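Local coordinates for protein 2-CYS peroxiredoxin (Plasmodium yoelii, PDB 2H01) that probably reduces hydrogen peroxide and organic hydroperoxides to water and alcohols as a thiol-specific, thioredoxin-linked peroxidase, at residues A[5-10]-A[109-114]; A[33-38]-A[66-71]; A[121-126]-A[136-141]. All coordinates share one frame; numbering follows the deposited sequence.

The three contacts are spaced at 12 to 14 Å between centres. Contact 2 is the parallel pair 33-38/66-71, with its centre about 3 Å from that of the chain. Contact 3 extends the same sheet, because strand 119-127 is the antiparallel neighbour of 33-38: L36 O lies 2.7 Å from V125 N. Contact 1 lays the N-terminal loop and the end of helix 106-110 over one side, where Y111 and F9 touch L36. Along the chain, contact 2 falls between the two segments of contact 1, and contact 3 follows both. Contacts 2 and 3 build the sheet of a thioredoxin-like fold, helix 147-163 covers its other side, and contact 3 brings R122 near the predicted active-site cysteine.

Contact 1: residues A[5-10]-A[109-114]; sequences QAPSFK and RSYDVL
One face of the Y111 ring carries P7, and the Y111 hydroxyl in turn sits near the plane of the F9 ring, at its edge. The evidence for a CH-pi contact is P7 CB, 4.1 Å from the centroid of the Y111 ring and 28° off its normal; P7 CG stands 4.2 Å above the same ring plane, somewhat off its centre. P7 CD lies 3.7 Å from Y111 CZ. A6 CB and F9 CD2 approach the Y111 ring obliquely, and the F9 and Y111 side chains cross at about a right angle, with F9 CE2 4.2 Å from Y111 OH.

The phenol reaches back to the loop backbone: Y111 OH donates to P7 O at 2.6 Å, a weak hydrogen bond although the atoms are close. Beside the ring, S110 CB and OG both come within 3.6 Å of P7 CB. A chi1 of 65° sets S110 OG between its backbone N and carbonyl carbon, and its polar partner is I107 O, one turn back. L25 and L36 also pack on Y111 and F9.

Y111 is the first residue past helix 106-110. D112, with phi 55°, is the C-prime residue of a Schellman motif, in which D112 N bonds to R109 O (2.8 Å) and V113 N to A108 O. The arrangement is thus an N-terminal loop packed on a Schellman-capped helix end, against the sheet of a peroxiredoxin's thioredoxin-like fold.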
# COMPACT_ATOMS: atom_id res chain seq x y z
N GLN A 5 -16.47 -1.22 2.97
CA GLN A 5 -15.64 -1.52 1.82
C GLN A 5 -14.62 -0.39 1.72
O GLN A 5 -14.96 0.78 1.90
CB GLN A 5 -16.48 -1.54 0.54
CG GLN A 5 -17.17 -2.85 0.26
CD GLN A 5 -16.24 -3.85 -0.39
OE1 GLN A 5 -15.82 -3.66 -1.54
NE2 GLN A 5 -15.90 -4.91 0.33
N ALA A 6 -13.36 -0.72 1.47
CA ALA A 6 -12.35 0.32 1.30
C ALA A 6 -12.72 0.96 -0.04
O ALA A 6 -13.18 0.27 -0.96
CB ALA A 6 -10.96 -0.29 1.22
N PRO A 7 -12.54 2.28 -0.17
CA PRO A 7 -12.85 3.01 -1.41
C PRO A 7 -12.25 2.31 -2.62
O PRO A 7 -11.04 2.22 -2.75
CB PRO A 7 -12.22 4.38 -1.15
CG PRO A 7 -12.45 4.55 0.32
CD PRO A 7 -12.03 3.21 0.86
N SER A 8 -13.11 1.80 -3.50
CA SER A 8 -12.62 1.07 -4.66
C SER A 8 -11.94 1.96 -5.70
O SER A 8 -11.94 3.19 -5.59
CB SER A 8 -13.76 0.27 -5.30
OG SER A 8 -14.81 1.12 -5.72
N PHE A 9 -11.33 1.31 -6.69
CA PHE A 9 -10.67 2.03 -7.78
C PHE A 9 -10.28 1.10 -8.92
O PHE A 9 -10.22 -0.12 -8.76
CB PHE A 9 -9.44 2.80 -7.25
CG PHE A 9 -8.37 1.92 -6.63
CD1 PHE A 9 -7.59 1.08 -7.42
CD2 PHE A 9 -8.16 1.93 -5.26
CE1 PHE A 9 -6.63 0.26 -6.85
CE2 PHE A 9 -7.20 1.11 -4.67
CZ PHE A 9 -6.43 0.27 -5.47
N LYS A 10 -10.09 1.70 -10.08
CA LYS A 10 -9.58 1.02 -11.25
C LYS A 10 -8.46 1.86 -11.85
O LYS A 10 -8.70 2.87 -12.47
CB LYS A 10 -10.70 0.86 -12.28
CG LYS A 10 -10.53 -0.34 -13.17
CD LYS A 10 -10.92 -0.08 -14.60
CE LYS A 10 -12.31 0.49 -14.71
NZ LYS A 10 -13.36 -0.53 -14.97
N ARG A 109 -7.79 11.02 -3.21
CA ARG A 109 -8.89 11.78 -2.63
C ARG A 109 -9.82 10.88 -1.82
O ARG A 109 -10.17 11.21 -0.68
CB ARG A 109 -9.68 12.48 -3.75
CG ARG A 109 -10.55 13.65 -3.27
CD ARG A 109 -11.50 14.13 -4.37
NE ARG A 109 -10.79 14.41 -5.62
CZ ARG A 109 -10.00 15.46 -5.81
NH1 ARG A 109 -9.82 16.34 -4.83
NH2 ARG A 109 -9.38 15.63 -6.97
N SER A 110 -10.21 9.75 -2.40
CA SER A 110 -11.11 8.81 -1.72
C SER A 110 -10.56 8.31 -0.39
O SER A 110 -11.32 7.98 0.52
CB SER A 110 -11.41 7.61 -2.63
OG SER A 110 -10.25 6.85 -2.89
N TYR A 111 -9.24 8.28 -0.27
CA TYR A 111 -8.58 7.83 0.95
C TYR A 111 -8.18 9.00 1.84
O TYR A 111 -7.54 8.81 2.87
CB TYR A 111 -7.37 6.96 0.58
CG TYR A 111 -7.77 5.56 0.13
CD1 TYR A 111 -7.90 4.52 1.05
CD2 TYR A 111 -8.10 5.29 -1.20
CE1 TYR A 111 -8.36 3.25 0.67
CE2 TYR A 111 -8.57 4.03 -1.60
CZ TYR A 111 -8.69 3.01 -0.66
OH TYR A 111 -9.13 1.76 -1.04
N ASP A 112 -8.60 10.20 1.44
CA ASP A 112 -8.30 11.42 2.19
C ASP A 112 -6.83 11.67 2.47
O ASP A 112 -6.45 12.00 3.59
CB ASP A 112 -9.04 11.44 3.53
CG ASP A 112 -10.51 11.78 3.38
OD1 ASP A 112 -10.83 12.66 2.55
OD2 ASP A 112 -11.33 11.19 4.12
N VAL A 113 -6.01 11.51 1.44
CA VAL A 113 -4.58 11.73 1.58
C VAL A 113 -4.07 12.59 0.44
O VAL A 113 -2.90 12.52 0.07
CB VAL A 113 -3.80 10.40 1.60
CG1 VAL A 113 -4.19 9.60 2.83
CG2 VAL A 113 -4.07 9.61 0.33
N LEU A 114 -4.96 13.39 -0.13
CA LEU A 114 -4.55 14.28 -1.21
C LEU A 114 -4.16 15.60 -0.57
O LEU A 114 -4.97 16.22 0.13
CB LEU A 114 -5.69 14.49 -2.20
CG LEU A 114 -5.36 15.39 -3.39
CD1 LEU A 114 -4.15 14.84 -4.14
CD2 LEU A 114 -6.56 15.48 -4.31

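Contact 2: residues A[33-38]-A[66-71]; sequences YVLLYF and VELLGC
L69 O is approached by several groups of strand 33-38. Y37 N donates to it at 2.9 Å with an N-H...O angle of 167° and lies nearly along the C=O axis; L36 CA adds a CA-H...O contact at 3.4 Å, and Y37 CD1 comes to 3.2 Å. Four further backbone bonds, from E67 N to Y33 O through C71 N to Y37 O, establish an unbroken parallel register pairing Y33 with V66 and F38 with C71.

On the face bearing Y37, its chi1 of 69° places CG between the backbone N and the carbonyl carbon, and the ring face then covers G70: G70 CA is 3.4 Å from the ring centroid, 22° off the normal, and G70 has no side chain on this face. L35 and L68 follow on this face, side by side and pointing the same way.

The other face holds L36, whose CD1 reaches L69 CB, and F38, whose CE2 meets C71 SG at 3.5 Å in an oblique sulfur-aromatic contact. V34 CG1 touches L69 CD1 at 3.8 Å.

Together with the connecting helices 49-56 and 58-63, the pair makes up a beta-alpha-beta crossover at the centre of a thioredoxin-like fold.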
# COMPACT_ATOMS: atom_id res chain seq x y z
N TYR A 33 -4.50 -10.20 0.87
CA TYR A 33 -4.69 -9.03 1.70
C TYR A 33 -3.96 -7.98 0.88
O TYR A 33 -3.08 -8.33 0.08
CB TYR A 33 -3.99 -9.18 3.06
CG TYR A 33 -4.56 -10.26 3.94
CD1 TYR A 33 -4.39 -11.61 3.63
CD2 TYR A 33 -5.25 -9.93 5.11
CE1 TYR A 33 -4.89 -12.61 4.46
CE2 TYR A 33 -5.76 -10.91 5.95
CZ TYR A 33 -5.58 -12.25 5.62
OH TYR A 33 -6.09 -13.23 6.43
N VAL A 34 -4.29 -6.70 1.04
CA VAL A 34 -3.62 -5.67 0.26
C VAL A 34 -2.99 -4.60 1.13
O VAL A 34 -3.61 -4.11 2.06
CB VAL A 34 -4.60 -4.96 -0.71
CG1 VAL A 34 -3.85 -3.89 -1.51
CG2 VAL A 34 -5.25 -5.98 -1.64
N LEU A 35 -1.73 -4.25 0.82
CA LEU A 35 -1.06 -3.17 1.54
C LEU A 35 -0.92 -2.06 0.50
O LEU A 35 -0.04 -2.11 -0.37
CB LEU A 35 0.33 -3.59 2.04
CG LEU A 35 1.04 -2.72 3.12
CD1 LEU A 35 1.54 -1.41 2.55
CD2 LEU A 35 0.10 -2.45 4.26
N LEU A 36 -1.83 -1.10 0.56
CA LEU A 36 -1.81 0.04 -0.36
C LEU A 36 -1.08 1.17 0.34
O LEU A 36 -1.43 1.54 1.47
CB LEU A 36 -3.24 0.49 -0.68
CG LEU A 36 -3.34 1.79 -1.50
CD1 LEU A 36 -2.83 1.54 -2.92
CD2 LEU A 36 -4.77 2.31 -1.54
N TYR A 37 -0.06 1.73 -0.32
CA TYR A 37 0.68 2.84 0.28
C TYR A 37 0.81 4.00 -0.69
O TYR A 37 0.83 3.82 -1.90
CB TYR A 37 2.08 2.38 0.74
CG TYR A 37 3.06 2.02 -0.36
CD1 TYR A 37 3.13 0.73 -0.87
CD2 TYR A 37 3.93 2.98 -0.87
CE1 TYR A 37 4.06 0.39 -1.87
CE2 TYR A 37 4.86 2.66 -1.87
CZ TYR A 37 4.91 1.36 -2.36
OH TYR A 37 5.84 1.04 -3.32
N PHE A 38 0.89 5.21 -0.14
CA PHE A 38 0.99 6.42 -0.95
C PHE A 38 2.28 7.21 -0.74
O PHE A 38 2.81 7.29 0.36
CB PHE A 38 -0.17 7.39 -0.65
CG PHE A 38 -1.51 6.90 -1.08
CD1 PHE A 38 -2.26 6.06 -0.26
CD2 PHE A 38 -2.05 7.28 -2.31
CE1 PHE A 38 -3.53 5.60 -0.66
CE2 PHE A 38 -3.31 6.83 -2.72
CZ PHE A 38 -4.05 5.98 -1.89
N VAL A 66 0.11 -11.20 1.12
CA VAL A 66 -0.18 -9.77 1.01
C VAL A 66 0.34 -9.21 -0.31
O VAL A 66 1.49 -9.42 -0.68
CB VAL A 66 0.48 -8.97 2.13
CG1 VAL A 66 0.27 -7.47 1.89
CG2 VAL A 66 -0.10 -9.38 3.48
N GLU A 67 -0.54 -8.48 -1.00
CA GLU A 67 -0.23 -7.86 -2.28
C GLU A 67 0.15 -6.39 -2.06
O GLU A 67 -0.63 -5.62 -1.50
CB GLU A 67 -1.46 -7.94 -3.20
CG GLU A 67 -1.25 -7.40 -4.61
CD GLU A 67 -0.39 -8.30 -5.47
OE1 GLU A 67 -0.39 -9.54 -5.25
OE2 GLU A 67 0.28 -7.77 -6.37
N LEU A 68 1.35 -6.01 -2.50
CA LEU A 68 1.82 -4.64 -2.34
C LEU A 68 1.41 -3.75 -3.50
O LEU A 68 1.59 -4.13 -4.66
CB LEU A 68 3.35 -4.60 -2.24
CG LEU A 68 4.04 -4.90 -0.92
CD1 LEU A 68 5.55 -4.68 -1.09
CD2 LEU A 68 3.49 -3.99 0.17
N LEU A 69 0.88 -2.58 -3.19
CA LEU A 69 0.48 -1.62 -4.22
C LEU A 69 0.97 -0.23 -3.83
O LEU A 69 0.56 0.33 -2.81
CB LEU A 69 -1.06 -1.61 -4.39
CG LEU A 69 -1.69 -2.91 -4.91
CD1 LEU A 69 -3.19 -2.75 -5.04
CD2 LEU A 69 -1.10 -3.29 -6.27
N GLY A 70 1.88 0.31 -4.63
CA GLY A 70 2.43 1.64 -4.40
C GLY A 70 1.70 2.66 -5.26
O GLY A 70 1.58 2.49 -6.47
N CYS A 71 1.24 3.74 -4.66
CA CYS A 71 0.49 4.74 -5.41
C CYS A 71 0.98 6.18 -5.27
O CYS A 71 1.25 6.65 -4.16
CB CYS A 71 -0.98 4.64 -5.00
SG CYS A 71 -2.12 5.80 -5.80

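Contact 3: residues A[121-126]-A[136-141]; sequences LRAFVL and LLVNNL
A chi1 of -65° sets F124 CG anti to its carbonyl carbon, and V138 CG1 takes the same position at chi1 -77°, which brings V138 CG1 to A123 CB. The two strands, 119-127 and 133-138, form a beta hairpin at one side of the sheet; the axes of 123-126 and 136-138 run at 170°, close to antiparallel.

F124 and L137 are the hydrogen-bonded pair of the register. F124 N donates to L137 O at 2.9 Å, and L137 N returns a bond to F124 O at 2.8 Å. The same two oxygens also face CA-H groups: A123 CA is 3.2 Å from L137 O, and L136 CA approaches F124 O.

Side chains divide between two faces. F124 and L137 share one, where their CB atoms meet at 3.9 Å and the two side chains cross at a slant; both touch I150 of helix 147-163, which covers this face. At the edge of the F124 ring and in its plane lies L141 O, 3.8 Å from F124 CE2, an oxygen that is also hydrogen-bonded to S146 OG. A123, V125, L136 and V138 lie on the other face, with A123 CB 4.0 Å from V138 CG1.

R122 lies just before the regular segment 123-126 of the broken strand 119-127. Its side chain touches P40 and V46 and is about 8 Å, side chain to side chain, from C47, the predicted peroxidatic cysteine; R122 NE has a long, weak ion pair with E50. A water bridges the two segments: it donates to R122 O at 2.7 Å and accepts from N139 N.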
# COMPACT_ATOMS: atom_id res chain seq x y z
N LEU A 121 -0.27 12.32 0.38
CA LEU A 121 0.52 12.32 1.60
C LEU A 121 0.94 10.87 1.82
O LEU A 121 0.25 9.94 1.38
CB LEU A 121 -0.34 12.79 2.77
CG LEU A 121 -0.83 14.24 2.71
CD1 LEU A 121 -2.04 14.40 3.59
CD2 LEU A 121 0.29 15.20 3.15
N ARG A 122 2.06 10.68 2.51
CA ARG A 122 2.55 9.33 2.81
C ARG A 122 1.55 8.59 3.71
O ARG A 122 1.11 9.12 4.73
CB ARG A 122 3.91 9.42 3.51
CG ARG A 122 5.08 9.78 2.59
CD ARG A 122 6.36 9.93 3.38
NE ARG A 122 7.53 10.10 2.53
CZ ARG A 122 7.81 11.20 1.82
NH1 ARG A 122 6.99 12.25 1.86
NH2 ARG A 122 8.89 11.25 1.06
N ALA A 123 1.18 7.36 3.32
CA ALA A 123 0.23 6.58 4.10
C ALA A 123 0.29 5.07 3.82
O ALA A 123 0.53 4.66 2.67
CB ALA A 123 -1.18 7.09 3.85
N PHE A 124 0.09 4.26 4.86
CA PHE A 124 0.07 2.81 4.70
C PHE A 124 -1.35 2.37 5.05
O PHE A 124 -1.84 2.65 6.14
CB PHE A 124 1.06 2.10 5.64
CG PHE A 124 2.51 2.40 5.34
CD1 PHE A 124 3.05 2.18 4.08
CD2 PHE A 124 3.34 2.93 6.33
CE1 PHE A 124 4.40 2.49 3.80
CE2 PHE A 124 4.68 3.25 6.07
CZ PHE A 124 5.20 3.03 4.80
N VAL A 125 -2.01 1.70 4.11
CA VAL A 125 -3.38 1.25 4.32
C VAL A 125 -3.48 -0.25 4.13
O VAL A 125 -3.26 -0.77 3.04
CB VAL A 125 -4.33 1.95 3.34
CG1 VAL A 125 -5.79 1.62 3.68
CG2 VAL A 125 -4.09 3.46 3.39
N LEU A 126 -3.82 -0.96 5.20
CA LEU A 126 -3.94 -2.41 5.14
C LEU A 126 -5.41 -2.80 4.97
O LEU A 126 -6.26 -2.38 5.75
CB LEU A 126 -3.34 -3.04 6.40
CG LEU A 126 -3.57 -4.54 6.63
CD1 LEU A 126 -2.97 -5.35 5.48
CD2 LEU A 126 -2.96 -4.94 7.97
N LEU A 136 -4.81 2.50 9.14
CA LEU A 136 -4.24 3.59 8.41
C LEU A 136 -3.04 4.10 9.19
O LEU A 136 -3.14 4.48 10.34
CB LEU A 136 -5.29 4.68 8.23
CG LEU A 136 -4.99 5.92 7.40
CD1 LEU A 136 -6.14 6.15 6.49
CD2 LEU A 136 -4.83 7.08 8.33
N LEU A 137 -1.90 4.11 8.54
CA LEU A 137 -0.70 4.63 9.19
C LEU A 137 -0.24 5.89 8.45
O LEU A 137 -0.08 5.88 7.24
CB LEU A 137 0.41 3.57 9.17
CG LEU A 137 0.70 2.79 10.46
CD1 LEU A 137 -0.57 2.30 11.11
CD2 LEU A 137 1.62 1.62 10.12
N VAL A 138 -0.04 6.97 9.19
CA VAL A 138 0.38 8.23 8.59
C VAL A 138 1.49 8.94 9.34
O VAL A 138 1.95 8.48 10.39
CB VAL A 138 -0.80 9.22 8.51
CG1 VAL A 138 -1.73 8.85 7.37
CG2 VAL A 138 -1.54 9.22 9.85
N ASN A 139 1.91 10.07 8.78
CA ASN A 139 2.95 10.91 9.36
C ASN A 139 4.19 10.15 9.84
O ASN A 139 4.78 9.39 9.07
CB ASN A 139 2.34 11.76 10.48
CG ASN A 139 1.36 12.78 9.94
OD1 ASN A 139 1.71 13.60 9.09
ND2 ASN A 139 0.11 12.72 10.40
N ASN A 140 4.57 10.33 11.09
CA ASN A 140 5.77 9.67 11.57
C ASN A 140 5.72 8.16 11.69
O ASN A 140 6.71 7.53 12.04
CB ASN A 140 6.25 10.34 12.86
CG ASN A 140 7.01 11.64 12.58
OD1 ASN A 140 7.03 12.56 13.40
ND2 ASN A 140 7.66 11.70 11.41
N LEU A 141 4.56 7.57 11.39
CA LEU A 141 4.44 6.12 11.41
C LEU A 141 4.40 5.64 9.96
O LEU A 141 4.41 4.43 9.70
CB LEU A 141 3.17 5.68 12.16
CG LEU A 141 3.29 5.59 13.69
CD1 LEU A 141 1.97 5.07 14.28
CD2 LEU A 141 4.45 4.66 14.07
O HOH W 1 1.74 11.25 6.19